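Local structure of lipoprotein signal peptidase (Staphylococcus aureus, 6RYO) at residues 120-125 and 160-165; 47-52 and 138-143; 66-71 and 146-151. The protein cleaves signal peptides from bacterial membrane prolipoproteins as an aspartyl protease, cutting just before the lipid-modified cysteine. One frame throughout, in Å; residues are numbered along the deposited sequence.

Contact 1: residues 120-125 and 160-165. With OLC ((2R)-2,3-dihydroxypropyl (9Z)-octadec-9-enoate), chain B; OLC ((2R)-2,3-dihydroxypropyl (9Z)-octadec-9-enoate), chain E; OLC ((2R)-2,3-dihydroxypropyl (9Z)-octadec-9-enoate), chain C.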
loop_
_atom_site.group_PDB
_atom_site.type_symbol
_atom_site.label_atom_id
_atom_site.label_comp_id
_atom_site.label_asym_id
_atom_site.label_seq_id
_atom_site.Cartn_x
_atom_site.Cartn_y
_atom_site.Cartn_z
ATOM N N ILE A 120 -8.979 2.689 7.312
ATOM C CA ILE A 120 -9.228 3.346 6.031
ATOM C C ILE A 120 -8.014 4.164 5.608
ATOM O O ILE A 120 -7.644 4.190 4.427
ATOM C CB ILE A 120 -10.499 4.212 6.116
ATOM C CG1 ILE A 120 -11.723 3.339 6.403
ATOM C CG2 ILE A 120 -10.699 5.002 4.835
ATOM C CD1 ILE A 120 -13.000 4.123 6.596
ATOM N N SER A 121 -7.370 4.838 6.565
ATOM C CA SER A 121 -6.154 5.588 6.263
ATOM C C SER A 121 -5.059 4.670 5.739
ATOM O O SER A 121 -4.374 4.995 4.761
ATOM C CB SER A 121 -5.679 6.336 7.509
ATOM O OG SER A 121 -6.701 7.178 8.009
ATOM N N LEU A 122 -4.867 3.521 6.394
ATOM C CA LEU A 122 -3.890 2.549 5.913
ATOM C C LEU A 122 -4.244 2.059 4.516
ATOM O O LEU A 122 -3.358 1.853 3.677
ATOM C CB LEU A 122 -3.792 1.376 6.886
ATOM C CG LEU A 122 -3.214 1.706 8.263
ATOM C CD1 LEU A 122 -3.128 0.456 9.126
ATOM C CD2 LEU A 122 -1.847 2.359 8.115
ATOM N N LEU A 123 -5.538 1.850 4.253
ATOM C CA LEU A 123 -5.967 1.495 2.904
ATOM C C LEU A 123 -5.759 2.654 1.937
ATOM O O LEU A 123 -5.294 2.454 0.809
ATOM C CB LEU A 123 -7.434 1.065 2.915
ATOM C CG LEU A 123 -7.825 -0.148 3.765
ATOM C CD1 LEU A 123 -9.339 -0.320 3.789
ATOM C CD2 LEU A 123 -7.159 -1.400 3.242
ATOM N N PHE A 124 -6.098 3.874 2.362
ATOM C CA PHE A 124 -5.949 5.033 1.488
ATOM C C PHE A 124 -4.480 5.298 1.176
ATOM O O PHE A 124 -4.114 5.520 0.016
ATOM C CB PHE A 124 -6.592 6.263 2.132
ATOM C CG PHE A 124 -6.738 7.437 1.199
ATOM C CD1 PHE A 124 -5.660 8.263 0.918
ATOM C CD2 PHE A 124 -7.961 7.722 0.615
ATOM C CE1 PHE A 124 -5.798 9.342 0.063
ATOM C CE2 PHE A 124 -8.106 8.799 -0.239
ATOM C CZ PHE A 124 -7.023 9.610 -0.515
ATOM N N ALA A 125 -3.626 5.283 2.204
ATOM C CA ALA A 125 -2.212 5.582 1.997
ATOM C C ALA A 125 -1.540 4.521 1.135
ATOM O O ALA A 125 -0.730 4.844 0.258
ATOM C CB ALA A 125 -1.499 5.706 3.344
ATOM N N ASP A 160 2.128 -1.726 -0.413
ATOM C CA ASP A 160 1.450 -3.015 -0.328
ATOM C C ASP A 160 1.245 -3.435 1.124
ATOM O O ASP A 160 0.210 -4.020 1.469
ATOM C CB ASP A 160 2.243 -4.079 -1.088
ATOM C CG ASP A 160 2.367 -3.769 -2.565
ATOM O OD1 ASP A 160 1.408 -3.218 -3.144
ATOM O OD2 ASP A 160 3.429 -4.075 -3.151
ATOM N N SER A 161 2.222 -3.141 1.989
ATOM C CA SER A 161 2.120 -3.534 3.393
ATOM C C SER A 161 1.000 -2.786 4.103
ATOM O O SER A 161 0.232 -3.387 4.866
ATOM C CB SER A 161 3.452 -3.291 4.097
ATOM O OG SER A 161 4.516 -3.906 3.393
ATOM N N SER A 162 0.901 -1.473 3.878
ATOM C CA SER A 162 -0.156 -0.690 4.507
ATOM C C SER A 162 -1.536 -1.165 4.065
ATOM O O SER A 162 -2.470 -1.226 4.874
ATOM C CB SER A 162 0.037 0.791 4.184
ATOM O OG SER A 162 -1.020 1.574 4.711
ATOM N N LEU A 163 -1.681 -1.502 2.781
ATOM C CA LEU A 163 -2.946 -2.033 2.286
ATOM C C LEU A 163 -3.294 -3.349 2.970
ATOM O O LEU A 163 -4.417 -3.535 3.450
ATOM C CB LEU A 163 -2.879 -2.212 0.769
ATOM C CG LEU A 163 -2.951 -0.943 -0.083
ATOM C CD1 LEU A 163 -2.425 -1.199 -1.484
ATOM C CD2 LEU A 163 -4.376 -0.435 -0.148
ATOM N N THR A 164 -2.334 -4.275 3.030
ATOM C CA THR A 164 -2.595 -5.573 3.648
ATOM C C THR A 164 -2.959 -5.426 5.120
ATOM O O THR A 164 -3.897 -6.070 5.601
ATOM C CB THR A 164 -1.378 -6.484 3.485
ATOM O OG1 THR A 164 -1.176 -6.767 2.094
ATOM C CG2 THR A 164 -1.577 -7.789 4.249
ATOM N N ILE A 165 -2.229 -4.579 5.852
ATOM C CA ILE A 165 -2.541 -4.353 7.262
ATOM C C ILE A 165 -3.922 -3.726 7.405
ATOM O O ILE A 165 -4.707 -4.110 8.281
ATOM C CB ILE A 165 -1.454 -3.482 7.920
ATOM C CG1 ILE A 165 -0.107 -4.207 7.916
ATOM C CG2 ILE A 165 -1.858 -3.107 9.339
ATOM C CD1 ILE A 165 1.030 -3.366 8.447
HETATM C C10 OLC B . 4.736 -6.104 7.095
HETATM C C9 OLC B . 3.469 -6.237 6.766
HETATM C C11 OLC B . 5.626 -7.337 7.231
HETATM C C8 OLC B . 2.888 -7.628 6.520
HETATM C C24 OLC B . 3.600 -7.633 -5.449
HETATM C C12 OLC B . 7.056 -6.976 6.832
HETATM C C7 OLC B . 1.966 -7.600 5.305
HETATM C C13 OLC B . 7.584 -8.018 5.851
HETATM C C6 OLC B . 2.759 -7.980 4.056
HETATM C C14 OLC B . 9.065 -8.262 6.133
HETATM C C5 OLC B . 1.814 -8.004 2.860
HETATM C C4 OLC B . 2.603 -8.232 1.573
HETATM C C3 OLC B . 1.728 -7.843 0.385
HETATM C C2 OLC B . 2.141 -8.658 -0.837
HETATM C C21 OLC B . 1.338 -7.944 -4.427
HETATM C C1 OLC B . 1.522 -8.048 -2.091
HETATM C C22 OLC B . 2.165 -7.117 -5.406
HETATM O O19 OLC B . 0.526 -7.409 -2.016
HETATM O O25 OLC B . 4.076 -7.562 -6.766
HETATM O O23 OLC B . 1.610 -7.212 -6.685
HETATM O O20 OLC B . 2.144 -8.243 -3.327
HETATM C C10 OLC E . 3.587 13.790 1.026
HETATM C C9 OLC E . 2.435 13.153 1.041
HETATM C C11 OLC E . 3.674 15.224 1.544
HETATM C C8 OLC E . 1.185 13.848 1.573
HETATM C C24 OLC E . -10.062 10.658 5.396
HETATM C C12 OLC E . 5.103 15.730 1.374
HETATM C C7 OLC E . -0.051 13.071 1.127
HETATM C C6 OLC E . -0.305 11.917 2.093
HETATM C C5 OLC E . -1.795 11.590 2.090
HETATM C C4 OLC E . -2.573 12.798 2.610
HETATM C C3 OLC E . -4.050 12.658 2.245
HETATM C C2 OLC E . -4.582 11.329 2.778
HETATM C C21 OLC E . -8.122 10.596 3.849
HETATM C C1 OLC E . -6.083 11.437 3.038
HETATM C C22 OLC E . -8.621 10.182 5.230
HETATM O O19 OLC E . -6.693 12.363 2.618
HETATM O O25 OLC E . -10.085 12.058 5.437
HETATM O O23 OLC E . -8.566 8.789 5.342
HETATM O O20 OLC E . -6.732 10.444 3.784
HETATM C C18 OLC C . 7.944 -3.122 6.401
HETATM C C10 OLC C . 1.161 0.568 9.007
HETATM C C9 OLC C . 0.794 0.930 10.220
HETATM C C17 OLC C . 6.422 -3.142 6.295
HETATM C C11 OLC C . 2.167 1.406 8.222
HETATM C C8 OLC C . 1.367 2.194 10.859
HETATM C C24 OLC C . -4.833 5.193 20.639
HETATM C C16 OLC C . 5.831 -2.790 7.657
HETATM C C12 OLC C . 2.760 0.565 7.094
HETATM C C7 OLC C . 1.197 2.134 12.377
HETATM C C15 OLC C . 5.986 -1.289 7.883
HETATM C C13 OLC C . 3.626 -0.533 7.704
HETATM C C6 OLC C . -0.281 2.252 12.748
HETATM C C14 OLC C . 4.983 -0.543 7.009
HETATM C C5 OLC C . -0.618 3.702 13.090
HETATM C C4 OLC C . -0.494 3.926 14.597
HETATM C C3 OLC C . -1.882 4.161 15.191
HETATM C C2 OLC C . -1.852 5.400 16.085
HETATM C C21 OLC C . -3.095 5.845 18.974
HETATM C C1 OLC C . -3.248 5.650 16.651
HETATM C C22 OLC C . -4.033 6.359 20.063
HETATM O O19 OLC C . -4.192 5.144 16.145
HETATM O O25 OLC C . -5.964 5.692 21.296
HETATM O O23 OLC C . -3.284 6.968 21.078
HETATM O O20 OLC C . -3.416 6.475 17.769
#

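Contact 2: residues 47-52 and 138-143. With OLC ((2R)-2,3-dihydroxypropyl (9Z)-octadec-9-enoate), chain G.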
loop_
_atom_site.group_PDB
_atom_site.type_symbol
_atom_site.label_atom_id
_atom_site.label_comp_id
_atom_site.label_asym_id
_atom_site.label_seq_id
_atom_site.Cartn_x
_atom_site.Cartn_y
_atom_site.Cartn_z
ATOM N N VAL A 47 9.913 7.375 -0.061
ATOM C CA VAL A 47 11.344 7.507 0.198
ATOM C C VAL A 47 12.052 6.176 -0.032
ATOM O O VAL A 47 13.034 6.102 -0.778
ATOM C CB VAL A 47 11.591 8.045 1.619
ATOM C CG1 VAL A 47 13.037 7.819 2.023
ATOM C CG2 VAL A 47 11.250 9.530 1.690
ATOM N N THR A 48 11.552 5.103 0.588
ATOM C CA THR A 48 12.185 3.794 0.445
ATOM C C THR A 48 12.203 3.343 -1.011
ATOM O O THR A 48 13.215 2.825 -1.498
ATOM C CB THR A 48 11.466 2.760 1.313
ATOM O OG1 THR A 48 10.052 2.855 1.098
ATOM C CG2 THR A 48 11.779 2.987 2.787
ATOM N N LYS A 49 11.078 3.511 -1.714
ATOM C CA LYS A 49 11.044 3.228 -3.147
ATOM C C LYS A 49 12.134 3.992 -3.888
ATOM O O LYS A 49 12.810 3.438 -4.761
ATOM C CB LYS A 49 9.674 3.586 -3.724
ATOM C CG LYS A 49 8.585 2.554 -3.501
ATOM C CD LYS A 49 7.238 3.117 -3.917
ATOM C CE LYS A 49 6.174 2.037 -3.987
ATOM N NZ LYS A 49 4.832 2.611 -4.274
ATOM N N TYR A 50 12.317 5.270 -3.548
ATOM C CA TYR A 50 13.290 6.097 -4.249
ATOM C C TYR A 50 14.722 5.727 -3.884
ATOM O O TYR A 50 15.616 5.819 -4.733
ATOM C CB TYR A 50 13.031 7.573 -3.950
ATOM C CG TYR A 50 14.025 8.510 -4.595
ATOM C CD1 TYR A 50 15.095 9.024 -3.873
ATOM C CD2 TYR A 50 13.896 8.879 -5.927
ATOM C CE1 TYR A 50 16.007 9.881 -4.460
ATOM C CE2 TYR A 50 14.803 9.736 -6.523
ATOM C CZ TYR A 50 15.856 10.233 -5.785
ATOM O OH TYR A 50 16.762 11.086 -6.377
ATOM N N ILE A 51 14.963 5.326 -2.634
ATOM C CA ILE A 51 16.312 4.932 -2.236
ATOM C C ILE A 51 16.761 3.710 -3.028
ATOM O O ILE A 51 17.905 3.637 -3.491
ATOM C CB ILE A 51 16.374 4.680 -0.717
ATOM C CG1 ILE A 51 15.937 5.921 0.062
ATOM C CG2 ILE A 51 17.774 4.266 -0.303
ATOM C CD1 ILE A 51 16.657 7.187 -0.331
ATOM N N ILE A 52 15.858 2.744 -3.217
ATOM C CA ILE A 52 16.193 1.539 -3.970
ATOM C C ILE A 52 16.441 1.872 -5.437
ATOM O O ILE A 52 17.319 1.285 -6.083
ATOM C CB ILE A 52 15.080 0.485 -3.812
ATOM C CG1 ILE A 52 14.800 0.223 -2.334
ATOM C CG2 ILE A 52 15.459 -0.805 -4.522
ATOM C CD1 ILE A 52 16.032 -0.104 -1.538
ATOM N N GLY A 138 4.631 4.695 -14.770
ATOM C CA GLY A 138 3.985 3.552 -15.385
ATOM C C GLY A 138 4.377 2.218 -14.797
ATOM O O GLY A 138 4.059 1.180 -15.382
ATOM N N GLU A 139 5.064 2.214 -13.657
ATOM C CA GLU A 139 5.493 0.996 -12.988
ATOM C C GLU A 139 5.382 1.214 -11.487
ATOM O O GLU A 139 4.991 2.289 -11.024
ATOM C CB GLU A 139 6.926 0.614 -13.382
ATOM C CG GLU A 139 7.092 0.212 -14.831
ATOM C CD GLU A 139 8.544 0.064 -15.230
ATOM O OE1 GLU A 139 9.427 0.473 -14.445
ATOM O OE2 GLU A 139 8.797 -0.463 -16.332
ATOM N N VAL A 140 5.722 0.182 -10.719
ATOM C CA VAL A 140 5.727 0.247 -9.263
ATOM C C VAL A 140 7.038 -0.341 -8.766
ATOM O O VAL A 140 7.428 -1.438 -9.184
ATOM C CB VAL A 140 4.528 -0.503 -8.649
ATOM C CG1 VAL A 140 4.659 -0.568 -7.138
ATOM C CG2 VAL A 140 3.222 0.175 -9.031
ATOM N N VAL A 141 7.714 0.381 -7.876
ATOM C CA VAL A 141 8.977 -0.085 -7.309
ATOM C C VAL A 141 8.681 -1.109 -6.221
ATOM O O VAL A 141 7.990 -0.808 -5.242
ATOM C CB VAL A 141 9.802 1.084 -6.754
ATOM C CG1 VAL A 141 10.989 0.567 -5.941
ATOM C CG2 VAL A 141 10.276 1.969 -7.888
ATOM N N ASP A 142 9.197 -2.322 -6.395
ATOM C CA ASP A 142 9.072 -3.389 -5.413
ATOM C C ASP A 142 10.461 -3.797 -4.949
ATOM O O ASP A 142 11.343 -4.051 -5.777
ATOM C CB ASP A 142 8.336 -4.592 -5.999
ATOM C CG ASP A 142 6.867 -4.320 -6.232
ATOM O OD1 ASP A 142 6.283 -3.499 -5.493
ATOM O OD2 ASP A 142 6.292 -4.938 -7.152
ATOM N N PHE A 143 10.658 -3.855 -3.630
ATOM C CA PHE A 143 11.973 -4.192 -3.089
ATOM C C PHE A 143 11.963 -5.176 -1.927
ATOM O O PHE A 143 13.025 -5.726 -1.618
ATOM C CB PHE A 143 12.711 -2.920 -2.650
ATOM C CG PHE A 143 11.941 -2.079 -1.670
ATOM C CD1 PHE A 143 11.046 -1.118 -2.113
ATOM C CD2 PHE A 143 12.118 -2.243 -0.307
ATOM C CE1 PHE A 143 10.338 -0.342 -1.216
ATOM C CE2 PHE A 143 11.413 -1.467 0.597
ATOM C CZ PHE A 143 10.522 -0.516 0.140
HETATM C C10 OLC G . 11.329 -2.523 5.433
HETATM C C9 OLC G . 11.861 -1.511 4.778
HETATM C C11 OLC G . 12.139 -3.787 5.715
HETATM C C8 OLC G . 13.304 -1.559 4.278
HETATM C C24 OLC G . 23.189 -1.232 -1.559
HETATM C C12 OLC G . 11.937 -4.207 7.172
HETATM C C7 OLC G . 13.746 -0.149 3.891
HETATM C C13 OLC G . 10.786 -5.205 7.272
HETATM C C6 OLC G . 14.988 -0.205 3.003
HETATM C C5 OLC G . 15.619 1.185 2.944
HETATM C C4 OLC G . 16.531 1.301 1.724
HETATM C C3 OLC G . 17.880 0.647 2.013
HETATM C C2 OLC G . 18.768 0.742 0.773
HETATM C C21 OLC G . 22.232 -0.658 0.677
HETATM C C1 OLC G . 20.213 0.431 1.158
HETATM C C22 OLC G . 23.445 -0.509 -0.238
HETATM O O19 OLC G . 20.543 0.493 2.295
HETATM O O25 OLC G . 24.404 -1.420 -2.230
HETATM O O23 OLC G . 23.685 0.847 -0.488
HETATM O O20 OLC G . 21.151 0.079 0.177
#

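Contact 3: residues 66-71 and 146-151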
loop_
_atom_site.group_PDB
_atom_site.type_symbol
_atom_site.label_atom_id
_atom_site.label_comp_id
_atom_site.label_asym_id
_atom_site.label_seq_id
_atom_site.Cartn_x
_atom_site.Cartn_y
_atom_site.Cartn_z
ATOM N N PRO A 66 19.654 -12.312 7.415
ATOM C CA PRO A 66 20.182 -13.392 6.570
ATOM C C PRO A 66 19.203 -14.543 6.403
ATOM O O PRO A 66 18.625 -15.040 7.372
ATOM C CB PRO A 66 21.443 -13.835 7.321
ATOM C CG PRO A 66 21.852 -12.646 8.091
ATOM C CD PRO A 66 20.580 -11.965 8.503
ATOM N N HIS A 67 19.012 -14.944 5.144
ATOM C CA HIS A 67 18.217 -16.087 4.709
ATOM C C HIS A 67 16.712 -15.881 4.882
ATOM O O HIS A 67 15.931 -16.795 4.582
ATOM C CB HIS A 67 18.646 -17.372 5.429
ATOM C CG HIS A 67 20.116 -17.656 5.343
ATOM N ND1 HIS A 67 20.684 -18.303 4.266
ATOM C CD2 HIS A 67 21.134 -17.382 6.194
ATOM C CE1 HIS A 67 21.985 -18.418 4.457
ATOM N NE2 HIS A 67 22.284 -17.868 5.620
ATOM N N PHE A 68 16.264 -14.709 5.354
ATOM C CA PHE A 68 14.824 -14.474 5.502
ATOM C C PHE A 68 14.322 -13.148 4.946
ATOM O O PHE A 68 13.128 -13.047 4.644
ATOM C CB PHE A 68 14.399 -14.585 6.973
ATOM C CG PHE A 68 14.621 -15.951 7.552
ATOM C CD1 PHE A 68 13.665 -16.944 7.419
ATOM C CD2 PHE A 68 15.796 -16.248 8.216
ATOM C CE1 PHE A 68 13.875 -18.204 7.942
ATOM C CE2 PHE A 68 16.015 -17.503 8.740
ATOM C CZ PHE A 68 15.054 -18.486 8.605
ATOM N N LEU A 69 15.159 -12.127 4.803
ATOM C CA LEU A 69 14.721 -10.861 4.226
ATOM C C LEU A 69 15.849 -10.288 3.384
ATOM O O LEU A 69 16.946 -10.036 3.895
ATOM C CB LEU A 69 14.283 -9.863 5.312
ATOM C CG LEU A 69 13.348 -8.701 4.951
ATOM C CD1 LEU A 69 12.721 -8.119 6.214
ATOM C CD2 LEU A 69 14.042 -7.598 4.159
ATOM N N ASN A 70 15.570 -10.073 2.100
ATOM C CA ASN A 70 16.483 -9.393 1.197
ATOM C C ASN A 70 15.801 -8.169 0.598
ATOM O O ASN A 70 14.571 -8.075 0.559
ATOM C CB ASN A 70 16.959 -10.325 0.074
ATOM C CG ASN A 70 17.857 -11.433 0.575
ATOM O OD1 ASN A 70 19.069 -11.257 0.669
ATOM N ND2 ASN A 70 17.271 -12.586 0.892
ATOM N N ILE A 71 16.617 -7.219 0.151
ATOM C CA ILE A 71 16.144 -6.068 -0.610
ATOM C C ILE A 71 16.479 -6.346 -2.070
ATOM O O ILE A 71 17.612 -6.140 -2.515
ATOM C CB ILE A 71 16.765 -4.758 -0.123
ATOM C CG1 ILE A 71 16.417 -4.513 1.345
ATOM C CG2 ILE A 71 16.281 -3.602 -0.976
ATOM C CD1 ILE A 71 14.930 -4.441 1.623
ATOM N N THR A 146 11.124 -11.585 0.890
ATOM C CA THR A 146 11.226 -12.416 2.080
ATOM C C THR A 146 10.844 -13.852 1.747
ATOM O O THR A 146 10.306 -14.148 0.677
ATOM C CB THR A 146 10.333 -11.891 3.218
ATOM O OG1 THR A 146 8.978 -12.295 2.991
ATOM C CG2 THR A 146 10.393 -10.367 3.301
ATOM N N ASN A 147 11.145 -14.750 2.686
ATOM C CA ASN A 147 10.730 -16.147 2.624
ATOM C C ASN A 147 9.941 -16.527 3.873
ATOM O O ASN A 147 9.907 -17.693 4.274
ATOM C CB ASN A 147 11.939 -17.066 2.440
ATOM C CG ASN A 147 11.555 -18.450 1.938
ATOM O OD1 ASN A 147 10.462 -18.650 1.407
ATOM N ND2 ASN A 147 12.459 -19.409 2.102
ATOM N N ILE A 148 9.308 -15.537 4.503
ATOM C CA ILE A 148 8.526 -15.797 5.707
ATOM C C ILE A 148 7.158 -16.371 5.355
ATOM O O ILE A 148 6.615 -17.194 6.100
ATOM C CB ILE A 148 8.399 -14.515 6.545
ATOM C CG1 ILE A 148 9.780 -13.910 6.807
ATOM C CG2 ILE A 148 7.691 -14.799 7.861
ATOM C CD1 ILE A 148 10.711 -14.823 7.574
ATOM N N PHE A 149 6.585 -15.961 4.222
ATOM C CA PHE A 149 5.281 -16.432 3.773
ATOM C C PHE A 149 5.404 -17.538 2.731
ATOM O O PHE A 149 4.580 -17.625 1.814
ATOM C CB PHE A 149 4.465 -15.271 3.208
ATOM C CG PHE A 149 4.489 -14.035 4.065
ATOM C CD1 PHE A 149 4.222 -14.107 5.423
ATOM C CD2 PHE A 149 4.786 -12.801 3.511
ATOM C CE1 PHE A 149 4.246 -12.969 6.210
ATOM C CE2 PHE A 149 4.812 -11.660 4.292
ATOM C CZ PHE A 149 4.542 -11.745 5.643
ATOM N N GLY A 150 6.417 -18.389 2.856
ATOM C CA GLY A 150 6.765 -19.304 1.787
ATOM C C GLY A 150 7.443 -18.549 0.658
ATOM O O GLY A 150 7.582 -17.326 0.676
ATOM N N TYR A 151 7.873 -19.299 -0.347
ATOM C CA TYR A 151 8.548 -18.692 -1.481
ATOM C C TYR A 151 7.584 -18.526 -2.650
ATOM O O TYR A 151 6.466 -19.051 -2.653
ATOM C CB TYR A 151 9.774 -19.509 -1.896
ATOM C CG TYR A 151 10.787 -18.674 -2.643
ATOM C CD1 TYR A 151 11.172 -17.429 -2.159
ATOM C CD2 TYR A 151 11.352 -19.117 -3.829
ATOM C CE1 TYR A 151 12.090 -16.651 -2.834
ATOM C CE2 TYR A 151 12.275 -18.346 -4.512
ATOM C CZ TYR A 151 12.639 -17.114 -4.009
ATOM O OH TYR A 151 13.557 -16.343 -4.685
#

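Contact 1: residues 120-125 and 160-165
Ser162 meets Leu122 where the two helices come closest, its OG donating to Leu122 O at 2.6 Å. The hydroxyl stands opposite its own backbone N (chi1 176°), which turns it across the interface. Ser161 OG instead turns back to Asn157 O, just ahead of helix 158-174. The donor from Ser162 comes to the flank of the Leu122 carbonyl, with a C=O...donor angle of 113° and little tilt from the carbonyl plane. The small serine side chain is consistent with the close approach of the nearly antiparallel segment axes, 7.3 Å at an angle of 149°. Beside this bond each helix sets a leucine methyl against a carbonyl of the other: Leu163 CD2 lies against Leu123 O (3.2 Å), and Leu123 CD2 reaches back to Leu163 O (3.5 Å).

The Leu122-Ile165 border is looser and faces lipid. Leu122 CD1 and Ile165 CG2 touch at 3.8 Å, their side chains crossing at a slant, and a monoolein chain runs along the same border, C10 being 3.6 Å from Leu122 CD2 and C13 3.9 Å from Ile165 CD1. A second monoolein passes Thr164 and Ser161; a third covers one face of the Phe124 ring with its ester group.

At the start of the segment 160-165, Asp160, predicted to be catalytic, bonds to Asn130 of helix 114-137 and to the bound peptide, which also packs on Leu163. These two predicted transmembrane helices are packed further by helix 31-55, whose Val41 meets both Ala125 and Ser162, and by helix 87-108, whose Leu102 meets Leu123.

Contact 2: residues 47-52 and 138-143
The Phe143 ring receives Ile52 in an off-centre CH-pi contact, with CG1 4.2 Å from the ring centroid. Thr48 OG1 and Lys49 N approach the same ring obliquely, Thr48 OG1 lying 3.5 Å from CZ, while C8 of a monoolein chain sits at the ring edge near its plane. Phe143 carries CG between its backbone N and carbonyl carbon (chi1 55°), and this swings the ring over the helix, where it crosses the Thr48 and Ile52 side chains at about a right angle.

Beside the ring, the side chains of Lys49 and Val141 run antiparallel alongside one another. Lys49 CG packs on Val141 CB at 3.8 Å, CE passes Val141 O at 3.6 Å, and Val141 CG1 rests on Lys49 O at 3.6 Å. Helix and strand segments cross at 80°; Phe143 spans the turn from Thr48 to Ile52 while Val141 meets Lys49.

Val141 and Phe143 thus line the aliphatic run of a buried lysine, whose extended chain carries NZ to salt bridges with Asp133 and Asp45 and a hydrogen bond to Asn130. Asp133 also accepts from Val141 N, tying the ammonium group to the strand that bears Asp142, a predicted active-site residue. Lys49 NZ is 6.4 Å from Asp142 OD1, with no direct contact; through Asp133 it probably helps position the strand as a second-shell residue.

Contact 3: residues 66-71 and 146-151
Leu69 places CG opposite its backbone N (chi1 -158°), and Thr146 turns its CG2 methyl opposite its carbonyl carbon; the two branches consequently lie alongside with the same heading, Leu69 CG 3.8 Å from Thr146 CG2. Farther out, Ile148 bends at its second torsion (chi2 -61°) and brings CD1 to Phe68, 3.6 Å from CD1 and 3.7 Å from CB of that residue. The approach to the ring is oblique, and the two side chains cross at about a right angle.

Between these two apolar pairs lies the backbone of Phe68. Its carbonyl O accepts from Asn147 N across a long 3.3 Å bond, whose N-H...O angle of 155° is reasonably straight although the donor stands above the carbonyl plane. The same oxygen receives a CA-H...O contact from Thr146 CA, also at 3.3 Å, and Thr146 CB lies equally near, so the oxygen is hemmed in by the end of the opposing strand. Leu69 and Thr146 form an antiparallel, non-hydrogen-bonded pair with their CA atoms 4.4 Å apart. Phe68 and Leu69 together face Ile65, a classic beta bulge at the point where strand 69-76 starts. Inward, the Leu69 and Thr146 pair is buried and touched by a monoolein; outward, Phe68, Asn147 and Ile148 are exposed.

The contact lies where strands 69-76 and 140-146 pair at one end of the three-stranded antiparallel sheet, the beta-cradle of signal peptidase II. Backbone bonding continues next door between Asn70 and Asp145, and Ile71 pairs with Phe62 of strand 61-63 on the other flank of the central strand. Beyond Thr146 the chain enters the loop, in which Phe149 and Phe153 form an edge-to-face (T-shaped) pair, that leads to helix 158-174.

Overall arrangement
Contacts 1 and 2 are buried, whereas contact 3 lies partly at the surface, on the outer end of the sheet. Contact 1 joins two membrane helices through a serine-to-backbone bond and leucine packing, bordered by lipid. Contact 2 sets a helix against strand 140-146 and combines aromatic packing with a buried lysine whose charge is probably balanced by two aspartates. Contact 3 has one antiparallel bridge, a long backbone bond and an exposed Phe68-Ile148 contact. Contacts 2 and 3 share strand 140-146 and meet where Ile52 CD1 touches Ile71 CG2 (3.6 Å). Contacts 1 and 2 meet at the predicted catalytic pair, Asp160 OD2 lying 3.7 Å from Asp142 OD1, though their centres are about 17 Å apart.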